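Local coordinates for PAN2-PAN3 deadenylation complex catalytic subunit pan2 (Neurospora crassa, PDB 4CZW), which acts as the exonuclease subunit of the Pan2-Pan3 deadenylation complex, shortening mRNA poly(A) tails with release of 5'-AMP, this chain holding its pseudo-ubiquitin-hydrolase and nuclease domains, at residues Phe574-Ser579 with Val630-Tyr635; Lys545-Gly550 with Gln609-Leu614; Val538-Gly543 with Gln561-Gln566; His472-Ala477 with Phe555-Ile560. All coordinates share one frame; numbering follows the deposited sequence.

All four contacts lie in the C-terminal nuclease part of the chain. From the N terminus, strand segment 472-477 comes first: contact 4 closes only when helix 551-558 reaches it. Before that, the end of helix 529-541 has opened contact 3 and strand 545-548 has opened contact 2, so contacts 4, 3 and 2 all cross one another. Contact 3 closes at 561-566, in the loop leading to strand 567-569. Contact 1 then opens at 574-579, crosses contact 2, which closes on helix 604-623, and ends on helix 627-634. None nests inside another. Contacts 2 and 4 tie sheet to helices, contact 3 a helix end to a loop, and contact 1 the last helix to this core.

Contact 1 of 4, residues Phe574-Ser579 with Val630-Tyr635; sequences FMKPPS and VLEALY
The ring of Tyr635 stands against the loop 574-579 so that its hydroxyl grips the loop backbone and one face carries Lys576. Its CG lies anti to its own carbonyl carbon (chi1 -65°), which turns the phenol toward the loop. Tyr635 OH donates to Phe574 O over 3.0 Å, meeting a lone pair in the carbonyl plane. The same hydroxyl weakly accepts the N-H of Lys576 (Lys576 N to Tyr635 OH 3.4 Å), so it serves two points of an irregular loop. Lys576 lays its CB over one ring face, 4.0 Å from the Tyr635 centroid, a CH-pi contact. Bends at chi3 and chi4 bring NZ back over this face at 5.2 Å from the Tyr635 centroid, where any cation-pi attraction is at most weak. A lysine suits this partly exposed place: CB lies on the ring, while CD comes to 4.0 Å from Glu632 OE2. One helical turn earlier, Leu631 points its branched tip at the loop backbone, with CD2 3.6 Å from Met575 O. Phe574 and Leu634 cross obliquely, CD1 to CD1 at 3.8 Å, as bulky buried groups can. The contact joins a loop of the exonuclease domain to helix 627-634, away from the metal sites. Phe574 packs on Leu592 of helix 585-592 and Tyr618 of helix 604-623, and Leu634 on Phe587, so helix 627-634 and the loop share these neighbours.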
# COMPACT_ATOMS: atom_id res chain seq x y z
N PHE A 574 -11.13 -27.40 -15.45
CA PHE A 574 -10.94 -28.80 -15.81
C PHE A 574 -10.33 -29.62 -14.67
O PHE A 574 -9.34 -30.32 -14.87
CB PHE A 574 -10.08 -28.92 -17.07
CG PHE A 574 -10.78 -28.46 -18.32
CD1 PHE A 574 -11.69 -29.28 -18.96
CD2 PHE A 574 -10.53 -27.20 -18.84
CE1 PHE A 574 -12.33 -28.85 -20.11
CE2 PHE A 574 -11.17 -26.77 -19.98
CZ PHE A 574 -12.08 -27.59 -20.62
N MSE A 575 -10.93 -29.52 -13.50
CA MSE A 575 -10.56 -30.36 -12.37
C MSE A 575 -11.69 -31.31 -12.02
O MSE A 575 -12.86 -30.93 -12.03
CB MSE A 575 -10.22 -29.51 -11.13
CG MSE A 575 -8.90 -28.77 -11.20
SE MSE A 575 -8.46 -27.98 -9.48
CE MSE A 575 -10.14 -27.07 -9.11
N LYS A 576 -11.35 -32.56 -11.73
CA LYS A 576 -12.32 -33.47 -11.14
C LYS A 576 -12.33 -33.19 -9.64
O LYS A 576 -11.31 -33.35 -8.97
CB LYS A 576 -11.98 -34.93 -11.44
CG LYS A 576 -13.20 -35.82 -11.64
CD LYS A 576 -12.83 -37.23 -12.06
CE LYS A 576 -12.62 -38.14 -10.86
NZ LYS A 576 -11.43 -37.78 -10.04
N PRO A 577 -13.49 -32.76 -9.12
CA PRO A 577 -13.70 -32.13 -7.81
C PRO A 577 -12.84 -32.64 -6.64
O PRO A 577 -12.27 -31.80 -5.93
CB PRO A 577 -15.18 -32.38 -7.54
CG PRO A 577 -15.79 -32.35 -8.90
CD PRO A 577 -14.77 -32.97 -9.83
N PRO A 578 -12.73 -33.96 -6.42
CA PRO A 578 -12.01 -34.34 -5.20
C PRO A 578 -10.48 -34.24 -5.31
O PRO A 578 -9.82 -33.92 -4.32
CB PRO A 578 -12.42 -35.81 -4.98
CG PRO A 578 -13.55 -36.06 -5.94
CD PRO A 578 -13.30 -35.15 -7.08
N SER A 579 -9.94 -34.51 -6.49
CA SER A 579 -8.50 -34.66 -6.68
C SER A 579 -7.68 -33.42 -6.34
O SER A 579 -6.57 -33.53 -5.80
CB SER A 579 -8.20 -35.09 -8.12
OG SER A 579 -6.81 -35.27 -8.32
N VAL A 630 -16.31 -35.90 -20.81
CA VAL A 630 -14.99 -35.39 -21.18
C VAL A 630 -14.09 -35.31 -19.95
O VAL A 630 -12.93 -35.72 -19.99
CB VAL A 630 -15.08 -34.01 -21.85
CG1 VAL A 630 -13.69 -33.41 -22.03
CG2 VAL A 630 -15.80 -34.11 -23.18
N LEU A 631 -14.64 -34.78 -18.86
CA LEU A 631 -13.89 -34.63 -17.61
C LEU A 631 -13.46 -35.99 -17.06
O LEU A 631 -12.36 -36.12 -16.52
CB LEU A 631 -14.73 -33.88 -16.58
CG LEU A 631 -14.00 -33.41 -15.32
CD1 LEU A 631 -12.80 -32.55 -15.69
CD2 LEU A 631 -14.95 -32.65 -14.40
N GLU A 632 -14.32 -36.99 -17.22
CA GLU A 632 -13.99 -38.35 -16.81
C GLU A 632 -12.87 -38.92 -17.69
O GLU A 632 -11.98 -39.61 -17.20
CB GLU A 632 -15.22 -39.25 -16.89
CG GLU A 632 -16.26 -38.98 -15.81
CD GLU A 632 -15.78 -39.35 -14.42
OE1 GLU A 632 -14.88 -40.21 -14.31
OE2 GLU A 632 -16.29 -38.77 -13.44
N ALA A 633 -12.94 -38.63 -18.98
CA ALA A 633 -11.96 -39.12 -19.94
C ALA A 633 -10.58 -38.51 -19.68
O ALA A 633 -9.56 -39.17 -19.88
CB ALA A 633 -12.41 -38.82 -21.36
N LEU A 634 -10.57 -37.26 -19.23
CA LEU A 634 -9.32 -36.58 -18.88
C LEU A 634 -8.59 -37.29 -17.75
O LEU A 634 -7.36 -37.26 -17.68
CB LEU A 634 -9.60 -35.13 -18.49
CG LEU A 634 -9.57 -34.08 -19.61
CD1 LEU A 634 -10.14 -32.76 -19.12
CD2 LEU A 634 -8.15 -33.90 -20.12
N TYR A 635 -9.35 -37.91 -16.86
CA TYR A 635 -8.77 -38.61 -15.72
C TYR A 635 -8.94 -40.12 -15.84
O TYR A 635 -9.85 -40.71 -15.27
CB TYR A 635 -9.39 -38.10 -14.41
CG TYR A 635 -9.09 -36.65 -14.10
CD1 TYR A 635 -9.89 -35.63 -14.60
CD2 TYR A 635 -8.01 -36.29 -13.30
CE1 TYR A 635 -9.62 -34.30 -14.32
CE2 TYR A 635 -7.73 -34.97 -13.02
CZ TYR A 635 -8.54 -33.97 -13.53
OH TYR A 635 -8.27 -32.65 -13.25

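Contact 2 of 4, residues Lys545-Gly550 with Gln609-Leu614; sequences KFLGHG and QTALKL
Leu547 and Leu612 both hold CG anti to the backbone N (chi1 -163° and -179°), and these torsions bring their branched ends together between strand 545-548 and helix 604-623. There the two side chains cross at about a right angle, with CD1 of Leu547 3.9 Å from CD1 of Leu612. The other branch of Leu547 sits against Ala611: CD2 lies 3.6 Å from Ala611 O and 4.0 Å from Ala611 CB. A leucine fits here because its two methyls can touch two successive helix residues at once. Beside it the packing is made by the smallest residues. Ala611 CB rests 4.0 Å from Gly548 CA, and a methyl with a glycine lets the backbones come within 5.5 Å, CA of Gly548 to CA of Ala611. The segment axes approach to 7.5 Å and run nearly perpendicular, at 100°. Beyond the glycine, His549 brings its backbone N near the Ala611 methyl, while its ring is held by a hydrogen bond between His549 ND1 and Thr570 OG1. Such helix-on-sheet packing belongs to the RNase H-like exonuclease fold, and here it lies close to Asp445 and Asp607, which by similarity bind the catalytic metals. Strand 545-548 runs between the parallel strands 441-451 and 567-569, and helix 585-592 adds Leu585 and Leu588 against His549.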
# COMPACT_ATOMS: atom_id res chain seq x y z
N LYS A 545 -13.23 -9.50 -16.87
CA LYS A 545 -13.01 -10.88 -16.45
C LYS A 545 -11.72 -11.42 -17.05
O LYS A 545 -11.58 -11.52 -18.26
CB LYS A 545 -14.20 -11.75 -16.86
CG LYS A 545 -15.53 -11.27 -16.31
CD LYS A 545 -16.70 -12.00 -16.96
CE LYS A 545 -18.03 -11.42 -16.49
NZ LYS A 545 -19.18 -12.03 -17.21
N PHE A 546 -10.77 -11.76 -16.18
CA PHE A 546 -9.46 -12.23 -16.63
C PHE A 546 -9.46 -13.73 -16.87
O PHE A 546 -9.71 -14.52 -15.96
CB PHE A 546 -8.38 -11.86 -15.61
CG PHE A 546 -8.02 -10.40 -15.61
CD1 PHE A 546 -8.88 -9.45 -15.06
CD2 PHE A 546 -6.83 -9.97 -16.15
CE1 PHE A 546 -8.55 -8.11 -15.07
CE2 PHE A 546 -6.49 -8.63 -16.16
CZ PHE A 546 -7.36 -7.70 -15.61
N LEU A 547 -9.19 -14.12 -18.12
CA LEU A 547 -9.18 -15.52 -18.51
C LEU A 547 -7.74 -16.00 -18.72
O LEU A 547 -6.95 -15.33 -19.38
CB LEU A 547 -10.01 -15.73 -19.77
CG LEU A 547 -10.46 -17.14 -20.15
CD1 LEU A 547 -11.75 -17.08 -20.97
CD2 LEU A 547 -9.38 -17.89 -20.93
N GLY A 548 -7.42 -17.17 -18.17
CA GLY A 548 -6.09 -17.73 -18.31
C GLY A 548 -5.95 -19.10 -17.67
O GLY A 548 -6.93 -19.69 -17.23
N HIS A 549 -4.72 -19.60 -17.64
CA HIS A 549 -4.44 -20.91 -17.07
C HIS A 549 -3.47 -20.80 -15.90
O HIS A 549 -2.32 -20.41 -16.07
CB HIS A 549 -3.87 -21.85 -18.13
CG HIS A 549 -3.85 -23.29 -17.72
ND1 HIS A 549 -4.94 -24.12 -17.88
CD2 HIS A 549 -2.88 -24.04 -17.15
CE1 HIS A 549 -4.64 -25.33 -17.44
NE2 HIS A 549 -3.39 -25.31 -16.99
N GLY A 550 -3.95 -21.13 -14.70
CA GLY A 550 -3.15 -21.02 -13.50
C GLY A 550 -2.75 -19.58 -13.21
O GLY A 550 -1.57 -19.28 -12.99
N GLN A 609 -4.24 -17.28 -26.05
CA GLN A 609 -5.20 -17.73 -27.06
C GLN A 609 -5.59 -19.18 -26.84
O GLN A 609 -6.74 -19.57 -27.07
CB GLN A 609 -4.61 -17.55 -28.47
CG GLN A 609 -4.44 -16.11 -28.90
CD GLN A 609 -3.61 -15.97 -30.16
OE1 GLN A 609 -2.72 -16.79 -30.42
NE2 GLN A 609 -3.88 -14.94 -30.94
N THR A 610 -4.63 -19.98 -26.39
CA THR A 610 -4.87 -21.39 -26.10
C THR A 610 -5.89 -21.57 -24.99
O THR A 610 -6.83 -22.35 -25.11
CB THR A 610 -3.57 -22.12 -25.71
OG1 THR A 610 -2.62 -22.04 -26.79
CG2 THR A 610 -3.84 -23.58 -25.38
N ALA A 611 -5.70 -20.82 -23.90
CA ALA A 611 -6.62 -20.87 -22.77
C ALA A 611 -8.01 -20.41 -23.17
O ALA A 611 -9.01 -20.96 -22.70
CB ALA A 611 -6.09 -20.01 -21.63
N LEU A 612 -8.07 -19.41 -24.05
CA LEU A 612 -9.35 -18.91 -24.54
C LEU A 612 -10.06 -19.97 -25.37
O LEU A 612 -11.27 -20.15 -25.26
CB LEU A 612 -9.14 -17.64 -25.37
CG LEU A 612 -10.40 -16.99 -25.93
CD1 LEU A 612 -11.35 -16.61 -24.81
CD2 LEU A 612 -10.06 -15.78 -26.79
N LYS A 613 -9.30 -20.68 -26.20
CA LYS A 613 -9.84 -21.78 -27.00
C LYS A 613 -10.36 -22.89 -26.10
O LYS A 613 -11.41 -23.47 -26.37
CB LYS A 613 -8.77 -22.33 -27.95
CG LYS A 613 -8.41 -21.42 -29.10
CD LYS A 613 -7.35 -22.06 -29.98
CE LYS A 613 -7.08 -21.22 -31.22
NZ LYS A 613 -6.05 -21.85 -32.09
N LEU A 614 -9.62 -23.18 -25.03
CA LEU A 614 -10.00 -24.21 -24.08
C LEU A 614 -11.30 -23.87 -23.37
O LEU A 614 -12.13 -24.74 -23.10
CB LEU A 614 -8.89 -24.44 -23.06
CG LEU A 614 -7.64 -25.17 -23.58
CD1 LEU A 614 -6.56 -25.18 -22.51
CD2 LEU A 614 -7.99 -26.58 -24.01

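Contact 3 of 4, residues Val538-Gly543 with Gln561-Gln566; sequences VLVNLG and QVPRNQ
Both kinds of interaction in this contact, polar and apolar, centre on Val540, in the last turn of helix 529-541. The polar one is a single, well-shaped hydrogen bond: Gln566 NE2 donates to Val540 O over 3.0 Å, almost straight at 176°. The donor lies in the carbonyl plane on a lone pair, and the acceptor lies in the amide plane of the glutamine. The side chain is extended beyond CG (chi2 -175°), long enough to reach the helix end from the loop. Val540 O is gripped twice, because Gly543 N also bonds to it at 3.1 Å within the Schellman motif that ends the helix. The positive phi of Gly543 suits glycine, which has no CB to clash with the preceding carbonyl. NE2 of Gln566 has a second acceptor in Cys544 O, so the amide links helix end and following loop. An alanine at Gln566 would probably loosen this turn, since both amide bonds would be lost with the side chain. The apolar part rests on the side chain of Val540, a beta-branched residue whose two methyls reach different neighbours: CG2 meets Val562 CG2 at 4.0 Å, and CG1 approaches Pro563 CD at 4.3 Å. Val562 and Val540 cross obliquely. Around them, Val540 also touches Phe546 of strand 545-548 and Ile560, and the loop carries the chain from helix 551-558 to strand 567-569, with Arg564 N bonding to Glu96 of the pseudo-ubiquitin-hydrolase part.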
# COMPACT_ATOMS: atom_id res chain seq x y z
N VAL A 538 -6.21 -0.91 -14.20
CA VAL A 538 -7.40 -0.26 -14.73
C VAL A 538 -8.43 -1.30 -15.18
O VAL A 538 -9.62 -1.18 -14.88
CB VAL A 538 -7.06 0.67 -15.92
CG1 VAL A 538 -8.31 1.06 -16.69
CG2 VAL A 538 -6.34 1.92 -15.42
N LEU A 539 -7.95 -2.32 -15.88
CA LEU A 539 -8.82 -3.39 -16.39
C LEU A 539 -9.53 -4.13 -15.26
O LEU A 539 -10.67 -4.56 -15.43
CB LEU A 539 -8.01 -4.37 -17.23
CG LEU A 539 -7.49 -3.84 -18.57
CD1 LEU A 539 -6.55 -4.83 -19.23
CD2 LEU A 539 -8.65 -3.50 -19.50
N VAL A 540 -8.87 -4.27 -14.12
CA VAL A 540 -9.48 -4.91 -12.96
C VAL A 540 -10.61 -4.05 -12.41
O VAL A 540 -11.71 -4.55 -12.15
CB VAL A 540 -8.44 -5.16 -11.84
CG1 VAL A 540 -9.13 -5.63 -10.57
CG2 VAL A 540 -7.41 -6.18 -12.30
N ASN A 541 -10.35 -2.76 -12.25
CA ASN A 541 -11.35 -1.84 -11.70
C ASN A 541 -12.46 -1.49 -12.69
O ASN A 541 -13.49 -0.94 -12.30
CB ASN A 541 -10.67 -0.56 -11.21
CG ASN A 541 -9.92 -0.76 -9.92
OD1 ASN A 541 -10.51 -0.82 -8.84
ND2 ASN A 541 -8.60 -0.87 -10.01
N LEU A 542 -12.25 -1.81 -13.96
CA LEU A 542 -13.30 -1.63 -14.96
C LEU A 542 -14.30 -2.78 -14.87
O LEU A 542 -15.42 -2.68 -15.38
CB LEU A 542 -12.71 -1.56 -16.37
CG LEU A 542 -12.05 -0.23 -16.76
CD1 LEU A 542 -11.48 -0.30 -18.17
CD2 LEU A 542 -13.05 0.91 -16.65
N GLY A 543 -13.90 -3.85 -14.20
CA GLY A 543 -14.78 -4.99 -13.97
C GLY A 543 -14.57 -6.12 -14.94
O GLY A 543 -15.39 -7.04 -15.03
N GLN A 561 -4.40 -8.11 -7.01
CA GLN A 561 -5.48 -8.93 -6.48
C GLN A 561 -6.73 -8.81 -7.36
O GLN A 561 -7.23 -7.71 -7.59
CB GLN A 561 -5.81 -8.54 -5.04
CG GLN A 561 -4.71 -8.88 -4.04
CD GLN A 561 -4.69 -10.35 -3.66
OE1 GLN A 561 -5.67 -11.07 -3.87
NE2 GLN A 561 -3.58 -10.80 -3.10
N VAL A 562 -7.22 -9.94 -7.84
CA VAL A 562 -8.41 -9.96 -8.69
C VAL A 562 -9.52 -10.78 -8.05
O VAL A 562 -9.30 -11.94 -7.69
CB VAL A 562 -8.10 -10.52 -10.09
CG1 VAL A 562 -9.30 -10.36 -11.00
CG2 VAL A 562 -6.88 -9.84 -10.69
N PRO A 563 -10.71 -10.18 -7.89
CA PRO A 563 -11.88 -10.85 -7.31
C PRO A 563 -12.22 -12.15 -8.04
O PRO A 563 -12.02 -12.24 -9.25
CB PRO A 563 -12.99 -9.82 -7.47
CG PRO A 563 -12.28 -8.51 -7.49
CD PRO A 563 -10.99 -8.77 -8.21
N ARG A 564 -12.74 -13.13 -7.31
CA ARG A 564 -13.04 -14.45 -7.87
C ARG A 564 -13.99 -14.40 -9.06
O ARG A 564 -13.85 -15.18 -10.00
CB ARG A 564 -13.61 -15.36 -6.78
CG ARG A 564 -12.57 -16.14 -6.00
CD ARG A 564 -13.21 -17.05 -4.97
NE ARG A 564 -13.78 -16.30 -3.86
CZ ARG A 564 -13.14 -16.03 -2.73
NH1 ARG A 564 -11.89 -16.45 -2.56
NH2 ARG A 564 -13.74 -15.33 -1.77
N ASN A 565 -14.96 -13.50 -9.01
CA ASN A 565 -15.95 -13.39 -10.08
C ASN A 565 -15.42 -12.66 -11.31
O ASN A 565 -16.15 -12.43 -12.27
CB ASN A 565 -17.22 -12.71 -9.57
CG ASN A 565 -16.95 -11.39 -8.88
OD1 ASN A 565 -15.90 -10.77 -9.08
ND2 ASN A 565 -17.89 -10.95 -8.05
N GLN A 566 -14.14 -12.28 -11.26
CA GLN A 566 -13.48 -11.66 -12.41
C GLN A 566 -12.35 -12.56 -12.91
O GLN A 566 -11.53 -12.14 -13.72
CB GLN A 566 -12.94 -10.28 -12.05
CG GLN A 566 -14.02 -9.26 -11.70
CD GLN A 566 -13.45 -7.87 -11.46
OE1 GLN A 566 -13.65 -7.28 -10.40
NE2 GLN A 566 -12.75 -7.35 -12.45

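Contact 4 of 4, residues His472-Ala477 with Phe555-Ile560; sequences HAIARA and FRVINI
A strand that turns a corner at Ala475 meets a helix mainly through Ile474, whose end methyl reaches two consecutive helix residues. The setting is the DEDD-type exonuclease fold, with its RNase H-like sheet, where strand 471-481 lies antiparallel to strand 441-451. Ile474 holds CG1 anti to its own carbonyl carbon (chi1 -56°), and a further bend (chi2 -61°) swings CD1 onto the helix. There CD1 lies 3.7 Å from Val557 CG1 and 3.6 Å from Ile558 CG1, crossing both side chains obliquely. An alanine in place of Ile474 would probably leave Val557 and Ile558 poorly packed against the strand, as the contacts of CG1 and CD1 would go. Val557 suits its place because a compact branched side chain fits against the strand backbone: its CG1 also comes to 3.7 Å from Ala473 CA, the small alanine methyl pointing away toward Leu451. Helix 551-558 also carries Asp554, by similarity a catalytic metal ligand, so the contact lies close to the probable metal site. The helix ends in a Schellman motif with Asn559 at positive phi, and this asparagine bonds through ND2 to His101 O and through OD1 to Asn104 N. Near the start of the strand, His472 CB sits 4.1 Å from Val557 CG1.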
# COMPACT_ATOMS: atom_id res chain seq x y z
N HIS A 472 11.03 -13.84 -8.80
CA HIS A 472 10.59 -13.68 -10.18
C HIS A 472 10.10 -12.27 -10.45
O HIS A 472 9.78 -11.52 -9.53
CB HIS A 472 9.48 -14.69 -10.51
CG HIS A 472 9.95 -16.10 -10.61
ND1 HIS A 472 10.66 -16.58 -11.69
CD2 HIS A 472 9.81 -17.15 -9.76
CE1 HIS A 472 10.94 -17.86 -11.51
NE2 HIS A 472 10.44 -18.23 -10.35
N ALA A 473 10.04 -11.91 -11.73
CA ALA A 473 9.55 -10.60 -12.14
C ALA A 473 8.95 -10.67 -13.54
O ALA A 473 9.44 -11.42 -14.39
CB ALA A 473 10.66 -9.57 -12.09
N ILE A 474 7.90 -9.89 -13.77
CA ILE A 474 7.26 -9.86 -15.08
C ILE A 474 8.19 -9.26 -16.13
O ILE A 474 8.68 -8.14 -15.98
CB ILE A 474 5.95 -9.04 -15.04
CG1 ILE A 474 5.00 -9.59 -13.98
CG2 ILE A 474 5.29 -9.03 -16.41
CD1 ILE A 474 4.60 -11.02 -14.22
N ALA A 475 8.44 -10.03 -17.19
CA ALA A 475 9.28 -9.56 -18.29
C ALA A 475 8.43 -9.27 -19.52
O ALA A 475 8.83 -8.52 -20.40
CB ALA A 475 10.35 -10.59 -18.61
N ARG A 476 7.25 -9.89 -19.56
CA ARG A 476 6.33 -9.70 -20.67
C ARG A 476 4.89 -9.97 -20.21
O ARG A 476 4.63 -10.94 -19.51
CB ARG A 476 6.69 -10.62 -21.84
CG ARG A 476 5.76 -10.49 -23.04
CD ARG A 476 6.06 -11.55 -24.09
NE ARG A 476 5.15 -11.47 -25.22
CZ ARG A 476 5.12 -12.33 -26.22
NH1 ARG A 476 5.97 -13.35 -26.24
NH2 ARG A 476 4.25 -12.18 -27.21
N ALA A 477 3.98 -9.10 -20.62
CA ALA A 477 2.57 -9.26 -20.27
C ALA A 477 1.69 -9.15 -21.50
O ALA A 477 1.64 -8.10 -22.15
CB ALA A 477 2.16 -8.22 -19.23
N PHE A 555 -0.73 -13.48 -11.22
CA PHE A 555 -1.18 -12.37 -10.39
C PHE A 555 -0.24 -12.09 -9.22
O PHE A 555 -0.07 -10.94 -8.81
CB PHE A 555 -2.59 -12.64 -9.86
CG PHE A 555 -3.65 -12.62 -10.92
CD1 PHE A 555 -3.48 -11.87 -12.07
CD2 PHE A 555 -4.82 -13.35 -10.76
CE1 PHE A 555 -4.46 -11.85 -13.05
CE2 PHE A 555 -5.80 -13.33 -11.73
CZ PHE A 555 -5.62 -12.58 -12.88
N ARG A 556 0.37 -13.15 -8.69
CA ARG A 556 1.30 -13.01 -7.57
C ARG A 556 2.56 -12.24 -7.98
O ARG A 556 3.02 -11.36 -7.25
CB ARG A 556 1.67 -14.38 -7.02
CG ARG A 556 2.91 -14.38 -6.15
CD ARG A 556 3.03 -15.66 -5.34
NE ARG A 556 2.03 -15.71 -4.27
CZ ARG A 556 2.23 -15.23 -3.05
NH1 ARG A 556 3.39 -14.67 -2.74
NH2 ARG A 556 1.28 -15.32 -2.14
N VAL A 557 3.11 -12.58 -9.14
CA VAL A 557 4.31 -11.93 -9.63
C VAL A 557 3.97 -10.55 -10.21
O VAL A 557 4.76 -9.61 -10.11
CB VAL A 557 5.03 -12.79 -10.69
CG1 VAL A 557 6.31 -12.13 -11.15
CG2 VAL A 557 5.31 -14.17 -10.12
N ILE A 558 2.78 -10.44 -10.80
CA ILE A 558 2.26 -9.15 -11.24
C ILE A 558 2.04 -8.25 -10.01
O ILE A 558 2.10 -7.03 -10.11
CB ILE A 558 0.94 -9.31 -12.04
CG1 ILE A 558 1.21 -10.02 -13.37
CG2 ILE A 558 0.28 -7.97 -12.32
CD1 ILE A 558 -0.03 -10.26 -14.19
N ASN A 559 1.81 -8.90 -8.87
CA ASN A 559 1.52 -8.23 -7.60
C ASN A 559 0.19 -7.48 -7.68
O ASN A 559 0.15 -6.26 -7.57
CB ASN A 559 2.65 -7.28 -7.20
CG ASN A 559 2.63 -6.92 -5.73
OD1 ASN A 559 3.54 -6.25 -5.23
ND2 ASN A 559 1.60 -7.37 -5.02
N ILE A 560 -0.88 -8.24 -7.88
CA ILE A 560 -2.22 -7.67 -7.99
C ILE A 560 -3.25 -8.64 -7.41
O ILE A 560 -2.99 -9.84 -7.31
CB ILE A 560 -2.57 -7.34 -9.46
CG1 ILE A 560 -3.69 -6.30 -9.53
CG2 ILE A 560 -2.93 -8.60 -10.23
CD1 ILE A 560 -4.00 -5.84 -10.94